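Local coordinates for Serine/threonine-protein kinase Tel1 (Chaetomium thermophilum, PDB 6SKY) that probably phosphorylates serine and threonine residues in [ST]-Q sequences with ATP, acting as a DNA damage sensor in checkpoint signalling, at residues Asn2098-Ala2110 / Ala2149-Arg2163. Sequence-based numbering, arbitrary orientation.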
ATOM      1  N   ASN A2098     -42.633  17.008  -1.426  1.00 43.79           N
ATOM      2  CA  ASN A2098     -44.063  16.759  -1.362  1.00 43.79           C
ATOM      3  C   ASN A2098     -44.485  15.999  -0.117  1.00 43.79           C
ATOM      4  O   ASN A2098     -45.613  15.505  -0.063  1.00 43.79           O
ATOM      5  CB  ASN A2098     -44.515  15.995  -2.603  1.00 43.79           C
ATOM      6  CG  ASN A2098     -44.513  16.846  -3.839  1.00 43.79           C
ATOM      7  OD1 ASN A2098     -44.741  18.047  -3.779  1.00 43.79           O
ATOM      8  ND2 ASN A2098     -44.260  16.227  -4.973  1.00 43.79           N
ATOM      9  N   VAL A2099     -43.624  15.879   0.874  1.00 48.18           N
ATOM     10  CA  VAL A2099     -44.019  15.203   2.101  1.00 48.18           C
ATOM     11  C   VAL A2099     -44.942  16.115   2.892  1.00 48.18           C
ATOM     12  O   VAL A2099     -44.769  17.335   2.931  1.00 48.18           O
ATOM     13  CB  VAL A2099     -42.797  14.779   2.935  1.00 48.18           C
ATOM     14  CG1 VAL A2099     -42.010  13.726   2.210  1.00 48.18           C
ATOM     15  CG2 VAL A2099     -41.936  15.959   3.229  1.00 48.18           C
ATOM     16  N   ARG A2100     -45.946  15.513   3.522  1.00 62.45           N
ATOM     17  CA  ARG A2100     -46.947  16.257   4.262  1.00 62.45           C
ATOM     18  C   ARG A2100     -46.967  15.960   5.751  1.00 62.45           C
ATOM     19  O   ARG A2100     -47.475  16.788   6.511  1.00 62.45           O
ATOM     20  CB  ARG A2100     -48.344  15.986   3.682  1.00 62.45           C
ATOM     21  CG  ARG A2100     -48.574  16.644   2.338  1.00 62.45           C
ATOM     22  CD  ARG A2100     -49.651  15.949   1.522  1.00 62.45           C
ATOM     23  NE  ARG A2100     -49.224  14.635   1.050  1.00 62.45           N
ATOM     24  CZ  ARG A2100     -49.813  13.964   0.065  1.00 62.45           C
ATOM     25  NH1 ARG A2100     -49.357  12.773  -0.294  1.00 62.45           N
ATOM     26  NH2 ARG A2100     -50.855  14.483  -0.566  1.00 62.45           N
ATOM     27  N   ASP A2101     -46.437  14.826   6.194  1.00 65.58           N
ATOM     28  CA  ASP A2101     -46.447  14.504   7.613  1.00 65.58           C
ATOM     29  C   ASP A2101     -45.236  13.640   7.938  1.00 65.58           C
ATOM     30  O   ASP A2101     -44.293  13.538   7.151  1.00 65.58           O
ATOM     31  CB  ASP A2101     -47.764  13.828   8.003  1.00 65.58           C
ATOM     32  CG  ASP A2101     -48.583  14.675   8.952  1.00 65.58           C
ATOM     33  OD1 ASP A2101     -48.083  15.743   9.363  1.00 65.58           O
ATOM     34  OD2 ASP A2101     -49.722  14.283   9.284  1.00 65.58           O
ATOM     35  N   GLN A2102     -45.268  13.019   9.117  1.00 60.15           N
ATOM     36  CA  GLN A2102     -44.144  12.227   9.597  1.00 60.15           C
ATOM     37  C   GLN A2102     -44.108  10.847   8.961  1.00 60.15           C
ATOM     38  O   GLN A2102     -43.026  10.327   8.658  1.00 60.15           O
ATOM     39  CB  GLN A2102     -44.222  12.095  11.112  1.00 60.15           C
ATOM     40  CG  GLN A2102     -44.194  13.407  11.843  1.00 60.15           C
ATOM     41  CD  GLN A2102     -42.791  13.888  12.075  1.00 60.15           C
ATOM     42  OE1 GLN A2102     -41.834  13.136  11.899  1.00 60.15           O
ATOM     43  NE2 GLN A2102     -42.650  15.147  12.470  1.00 60.15           N
ATOM     44  N   SER A2103     -45.273  10.229   8.773  1.00 60.06           N
ATOM     45  CA  SER A2103     -45.313   8.907   8.163  1.00 60.06           C
ATOM     46  C   SER A2103     -44.730   8.933   6.759  1.00 60.06           C
ATOM     47  O   SER A2103     -44.034   7.996   6.347  1.00 60.06           O
ATOM     48  CB  SER A2103     -46.747   8.392   8.141  1.00 60.06           C
ATOM     49  OG  SER A2103     -47.621   9.374   7.620  1.00 60.06           O
ATOM     50  N   GLU A2104     -44.977  10.010   6.020  1.00 59.21           N
ATOM     51  CA  GLU A2104     -44.413  10.123   4.683  1.00 59.21           C
ATOM     52  C   GLU A2104     -42.905  10.305   4.731  1.00 59.21           C
ATOM     53  O   GLU A2104     -42.187   9.797   3.860  1.00 59.21           O
ATOM     54  CB  GLU A2104     -45.077  11.277   3.949  1.00 59.21           C
ATOM     55  CG  GLU A2104     -46.543  11.400   4.275  1.00 59.21           C
ATOM     56  CD  GLU A2104     -47.356  11.874   3.103  1.00 59.21           C
ATOM     57  OE1 GLU A2104     -46.759  12.172   2.050  1.00 59.21           O
ATOM     58  OE2 GLU A2104     -48.596  11.944   3.232  1.00 59.21           O
ATOM     59  N   LEU A2105     -42.405  10.996   5.753  1.00 47.46           N
ATOM     60  CA  LEU A2105     -40.966  11.136   5.920  1.00 47.46           C
ATOM     61  C   LEU A2105     -40.312   9.789   6.187  1.00 47.46           C
ATOM     62  O   LEU A2105     -39.274   9.456   5.597  1.00 47.46           O
ATOM     63  CB  LEU A2105     -40.690  12.111   7.055  1.00 47.46           C
ATOM     64  CG  LEU A2105     -39.399  12.904   7.019  1.00 47.46           C
ATOM     65  CD1 LEU A2105     -39.203  13.505   5.655  1.00 47.46           C
ATOM     66  CD2 LEU A2105     -39.474  13.975   8.069  1.00 47.46           C
ATOM     67  N   GLN A2106     -40.916   8.988   7.065  1.00 48.85           N
ATOM     68  CA  GLN A2106     -40.357   7.672   7.334  1.00 48.85           C
ATOM     69  C   GLN A2106     -40.446   6.762   6.118  1.00 48.85           C
ATOM     70  O   GLN A2106     -39.551   5.936   5.895  1.00 48.85           O
ATOM     71  CB  GLN A2106     -41.057   7.039   8.526  1.00 48.85           C
ATOM     72  CG  GLN A2106     -41.134   7.945   9.734  1.00 48.85           C
ATOM     73  CD  GLN A2106     -39.785   8.487  10.151  1.00 48.85           C
ATOM     74  OE1 GLN A2106     -38.774   7.791  10.080  1.00 48.85           O
ATOM     75  NE2 GLN A2106     -39.761   9.740  10.589  1.00 48.85           N
ATOM     76  N   CYS A2107     -41.496   6.905   5.310  1.00 49.16           N
ATOM     77  CA  CYS A2107     -41.578   6.103   4.095  1.00 49.16           C
ATOM     78  C   CYS A2107     -40.504   6.504   3.092  1.00 49.16           C
ATOM     79  O   CYS A2107     -39.934   5.645   2.408  1.00 49.16           O
ATOM     80  CB  CYS A2107     -42.969   6.218   3.485  1.00 49.16           C
ATOM     81  SG  CYS A2107     -44.218   5.219   4.331  1.00 49.16           S
ATOM     82  N   THR A2108     -40.196   7.797   2.998  1.00 41.78           N
ATOM     83  CA  THR A2108     -39.106   8.228   2.128  1.00 41.78           C
ATOM     84  C   THR A2108     -37.767   7.664   2.594  1.00 41.78           C
ATOM     85  O   THR A2108     -36.946   7.222   1.779  1.00 41.78           O
ATOM     86  CB  THR A2108     -39.060   9.751   2.075  1.00 41.78           C
ATOM     87  OG1 THR A2108     -40.396  10.261   2.121  1.00 41.78           O
ATOM     88  CG2 THR A2108     -38.410  10.216   0.788  1.00 41.78           C
ATOM     89  N   LEU A2109     -37.538   7.649   3.906  1.00 37.00           N
ATOM     90  CA  LEU A2109     -36.300   7.073   4.423  1.00 37.00           C
ATOM     91  C   LEU A2109     -36.202   5.576   4.120  1.00 37.00           C
ATOM     92  O   LEU A2109     -35.135   5.071   3.735  1.00 37.00           O
ATOM     93  CB  LEU A2109     -36.209   7.342   5.920  1.00 37.00           C
ATOM     94  CG  LEU A2109     -34.833   7.395   6.571  1.00 37.00           C
ATOM     95  CD1 LEU A2109     -33.961   8.412   5.883  1.00 37.00           C
ATOM     96  CD2 LEU A2109     -34.991   7.739   8.022  1.00 37.00           C
ATOM     97  N   ALA A2110     -37.308   4.846   4.272  1.00 38.09           N
ATOM     98  CA  ALA A2110     -37.288   3.423   3.942  1.00 38.09           C
ATOM     99  C   ALA A2110     -37.045   3.189   2.454  1.00 38.09           C
ATOM    100  O   ALA A2110     -36.387   2.205   2.069  1.00 38.09           O
ATOM    101  CB  ALA A2110     -38.594   2.774   4.379  1.00 38.09           C
ATOM    102  N   ALA A2149     -43.791  21.619   5.139  1.00 49.55           N
ATOM    103  CA  ALA A2149     -45.184  21.611   5.545  1.00 49.55           C
ATOM    104  C   ALA A2149     -45.305  22.101   6.985  1.00 49.55           C
ATOM    105  O   ALA A2149     -44.328  22.493   7.626  1.00 49.55           O
ATOM    106  CB  ALA A2149     -45.776  20.217   5.379  1.00 49.55           C
ATOM    107  N   ALA A2150     -46.531  22.085   7.502  1.00 55.86           N
ATOM    108  CA  ALA A2150     -46.793  22.691   8.803  1.00 55.86           C
ATOM    109  C   ALA A2150     -46.172  21.883   9.935  1.00 55.86           C
ATOM    110  O   ALA A2150     -45.390  22.408  10.735  1.00 55.86           O
ATOM    111  CB  ALA A2150     -48.298  22.840   9.014  1.00 55.86           C
ATOM    112  N   GLY A2151     -46.508  20.601  10.021  1.00 57.14           N
ATOM    113  CA  GLY A2151     -46.127  19.820  11.179  1.00 57.14           C
ATOM    114  C   GLY A2151     -44.755  19.185  11.117  1.00 57.14           C
ATOM    115  O   GLY A2151     -44.510  18.185  11.795  1.00 57.14           O
ATOM    116  N   LEU A2152     -43.852  19.747  10.325  1.00 52.81           N
ATOM    117  CA  LEU A2152     -42.491  19.235  10.191  1.00 52.81           C
ATOM    118  C   LEU A2152     -41.541  20.274  10.768  1.00 52.81           C
ATOM    119  O   LEU A2152     -41.235  21.275  10.118  1.00 52.81           O
ATOM    120  CB  LEU A2152     -42.168  18.927   8.737  1.00 52.81           C
ATOM    121  CG  LEU A2152     -43.080  17.907   8.067  1.00 52.81           C
ATOM    122  CD1 LEU A2152     -42.883  17.940   6.578  1.00 52.81           C
ATOM    123  CD2 LEU A2152     -42.790  16.531   8.595  1.00 52.81           C
ATOM    124  N   THR A2153     -41.079  20.035  11.990  1.00 45.40           N
ATOM    125  CA  THR A2153     -40.181  20.958  12.660  1.00 45.40           C
ATOM    126  C   THR A2153     -38.771  20.807  12.106  1.00 45.40           C
ATOM    127  O   THR A2153     -38.493  19.950  11.270  1.00 45.40           O
ATOM    128  CB  THR A2153     -40.203  20.716  14.164  1.00 45.40           C
ATOM    129  OG1 THR A2153     -39.857  19.356  14.428  1.00 45.40           O
ATOM    130  CG2 THR A2153     -41.581  20.980  14.712  1.00 45.40           C
ATOM    131  N   SER A2154     -37.860  21.651  12.577  1.00 41.79           N
ATOM    132  CA  SER A2154     -36.489  21.571  12.101  1.00 41.79           C
ATOM    133  C   SER A2154     -35.735  20.390  12.689  1.00 41.79           C
ATOM    134  O   SER A2154     -34.774  19.921  12.075  1.00 41.79           O
ATOM    135  CB  SER A2154     -35.742  22.860  12.417  1.00 41.79           C
ATOM    136  OG  SER A2154     -34.474  22.853  11.792  1.00 41.79           O
ATOM    137  N   ALA A2155     -36.146  19.902  13.858  1.00 40.75           N
ATOM    138  CA  ALA A2155     -35.525  18.711  14.417  1.00 40.75           C
ATOM    139  C   ALA A2155     -35.788  17.495  13.541  1.00 40.75           C
ATOM    140  O   ALA A2155     -34.900  16.661  13.351  1.00 40.75           O
ATOM    141  CB  ALA A2155     -36.035  18.475  15.833  1.00 40.75           C
ATOM    142  N   ASP A2156     -36.993  17.389  12.980  1.00 41.55           N
ATOM    143  CA  ASP A2156     -37.307  16.282  12.081  1.00 41.55           C
ATOM    144  C   ASP A2156     -36.458  16.331  10.820  1.00 41.55           C
ATOM    145  O   ASP A2156     -35.911  15.311  10.384  1.00 41.55           O
ATOM    146  CB  ASP A2156     -38.785  16.316  11.716  1.00 41.55           C
ATOM    147  CG  ASP A2156     -39.683  16.058  12.900  1.00 41.55           C
ATOM    148  OD1 ASP A2156     -39.254  15.335  13.821  1.00 41.55           O
ATOM    149  OD2 ASP A2156     -40.822  16.571  12.908  1.00 41.55           O
ATOM    150  N   ALA A2157     -36.354  17.508  10.207  1.00 33.51           N
ATOM    151  CA  ALA A2157     -35.554  17.644   8.999  1.00 33.51           C
ATOM    152  C   ALA A2157     -34.087  17.356   9.272  1.00 33.51           C
ATOM    153  O   ALA A2157     -33.414  16.690   8.476  1.00 33.51           O
ATOM    154  CB  ALA A2157     -35.732  19.043   8.421  1.00 33.51           C
ATOM    155  N   ARG A2158     -33.576  17.828  10.407  1.00 32.84           N
ATOM    156  CA  ARG A2158     -32.189  17.561  10.758  1.00 32.84           C
ATOM    157  C   ARG A2158     -31.952  16.078  10.981  1.00 32.84           C
ATOM    158  O   ARG A2158     -30.953  15.522  10.512  1.00 32.84           O
ATOM    159  CB  ARG A2158     -31.818  18.348  12.002  1.00 32.84           C
ATOM    160  CG  ARG A2158     -30.359  18.576  12.138  1.00 32.84           C
ATOM    161  CD  ARG A2158     -29.869  19.379  10.978  1.00 32.84           C
ATOM    162  NE  ARG A2158     -28.811  20.282  11.379  1.00 32.84           N
ATOM    163  CZ  ARG A2158     -28.460  21.355  10.689  1.00 32.84           C
ATOM    164  NH1 ARG A2158     -27.483  22.129  11.129  1.00 32.84           N
ATOM    165  NH2 ARG A2158     -29.089  21.654   9.564  1.00 32.84           N
ATOM    166  N   LEU A2159     -32.860  15.420  11.694  1.00 29.67           N
ATOM    167  CA  LEU A2159     -32.699  14.001  11.962  1.00 29.67           C
ATOM    168  C   LEU A2159     -32.723  13.191  10.677  1.00 29.67           C
ATOM    169  O   LEU A2159     -31.943  12.243  10.516  1.00 29.67           O
ATOM    170  CB  LEU A2159     -33.794  13.542  12.913  1.00 29.67           C
ATOM    171  CG  LEU A2159     -33.566  12.202  13.583  1.00 29.67           C
ATOM    172  CD1 LEU A2159     -32.213  12.200  14.223  1.00 29.67           C
ATOM    173  CD2 LEU A2159     -34.636  11.985  14.610  1.00 29.67           C
ATOM    174  N   VAL A2160     -33.598  13.554   9.738  1.00 26.52           N
ATOM    175  CA  VAL A2160     -33.667  12.793   8.498  1.00 26.52           C
ATOM    176  C   VAL A2160     -32.435  13.048   7.642  1.00 26.52           C
ATOM    177  O   VAL A2160     -31.958  12.141   6.948  1.00 26.52           O
ATOM    178  CB  VAL A2160     -34.979  13.104   7.756  1.00 26.52           C
ATOM    179  CG1 VAL A2160     -34.751  14.009   6.584  1.00 26.52           C
ATOM    180  CG2 VAL A2160     -35.622  11.828   7.298  1.00 26.52           C
ATOM    181  N   GLN A2161     -31.866  14.252   7.709  1.00 24.49           N
ATOM    182  CA  GLN A2161     -30.621  14.512   6.999  1.00 24.49           C
ATOM    183  C   GLN A2161     -29.484  13.668   7.554  1.00 24.49           C
ATOM    184  O   GLN A2161     -28.689  13.098   6.798  1.00 24.49           O
ATOM    185  CB  GLN A2161     -30.270  15.987   7.093  1.00 24.49           C
ATOM    186  CG  GLN A2161     -28.976  16.344   6.439  1.00 24.49           C
ATOM    187  CD  GLN A2161     -28.519  17.717   6.807  1.00 24.49           C
ATOM    188  OE1 GLN A2161     -29.104  18.364   7.659  1.00 24.49           O
ATOM    189  NE2 GLN A2161     -27.464  18.174   6.172  1.00 24.49           N
ATOM    190  N   ILE A2162     -29.396  13.577   8.879  1.00 25.37           N
ATOM    191  CA  ILE A2162     -28.360  12.768   9.510  1.00 25.37           C
ATOM    192  C   ILE A2162     -28.493  11.311   9.096  1.00 25.37           C
ATOM    193  O   ILE A2162     -27.506  10.655   8.743  1.00 25.37           O
ATOM    194  CB  ILE A2162     -28.424  12.933  11.036  1.00 25.37           C
ATOM    195  CG1 ILE A2162     -27.951  14.326  11.420  1.00 25.37           C
ATOM    196  CG2 ILE A2162     -27.590  11.891  11.722  1.00 25.37           C
ATOM    197  CD1 ILE A2162     -28.207  14.656  12.830  1.00 25.37           C
ATOM    198  N   ARG A2163     -29.713  10.782   9.132  1.00 26.99           N
ATOM    199  CA  ARG A2163     -29.910   9.384   8.766  1.00 26.99           C
ATOM    200  C   ARG A2163     -29.544   9.118   7.310  1.00 26.99           C
ATOM    201  O   ARG A2163     -28.918   8.096   6.997  1.00 26.99           O
ATOM    202  CB  ARG A2163     -31.347   8.977   9.036  1.00 26.99           C
ATOM    203  CG  ARG A2163     -31.720   9.017  10.480  1.00 26.99           C
ATOM    204  CD  ARG A2163     -32.677   7.906  10.774  1.00 26.99           C
ATOM    205  NE  ARG A2163     -33.199   7.968  12.128  1.00 26.99           N
ATOM    206  CZ  ARG A2163     -34.371   8.501  12.448  1.00 26.99           C
ATOM    207  NH1 ARG A2163     -34.771   8.513  13.711  1.00 26.99           N
ATOM    208  NH2 ARG A2163     -35.144   9.022  11.506  1.00 26.99           N
TER
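Helices 2102-2110 and 2154-2163 run parallel, 9° between their directions and 11.2 Å apart at closest approach, within the alpha-solenoid FAT domain, of the TPR-like clan, with helix 2124-2143 between them in sequence. Branched aliphatic side chains fill the interface between the helices. Val2160 turns CG2 into it, 3.9 Å from Leu2105 CG and also against Leu2109 CD1. The CB of Leu2109 points toward the other helix, and a chi1 of -154° sets CG opposite the backbone N, which brings CD1 to Val2160 and CD2 to 3.6 Å from Arg2163 CD; the methylenes of Arg2163 give this leucine an apolar surface. An alanine at Leu2109 is likely to open a gap beside Val2160 and leave the Arg2163 chain freer to move. Just before the helices begin, Leu2152 packs between the two loop stretches: CD1 meets Val2099 CG2 at 4.0 Å, while CD2 lies 3.6 Å from Asp2101 O. Trp2141 of helix 2124-2143 covers Val2099 and Leu2105. Beside this apolar patch, Gln2102, bent at chi2, crosses Asp2156 with amide and carboxylate planes nearly perpendicular; Gln2102 NE2 donates to Asp2156 OD2, modelled doubtfully short, and OD2 also accepts a weak bond from the N-cap hydroxyl, Thr2153 OG1, at 3.3 Å.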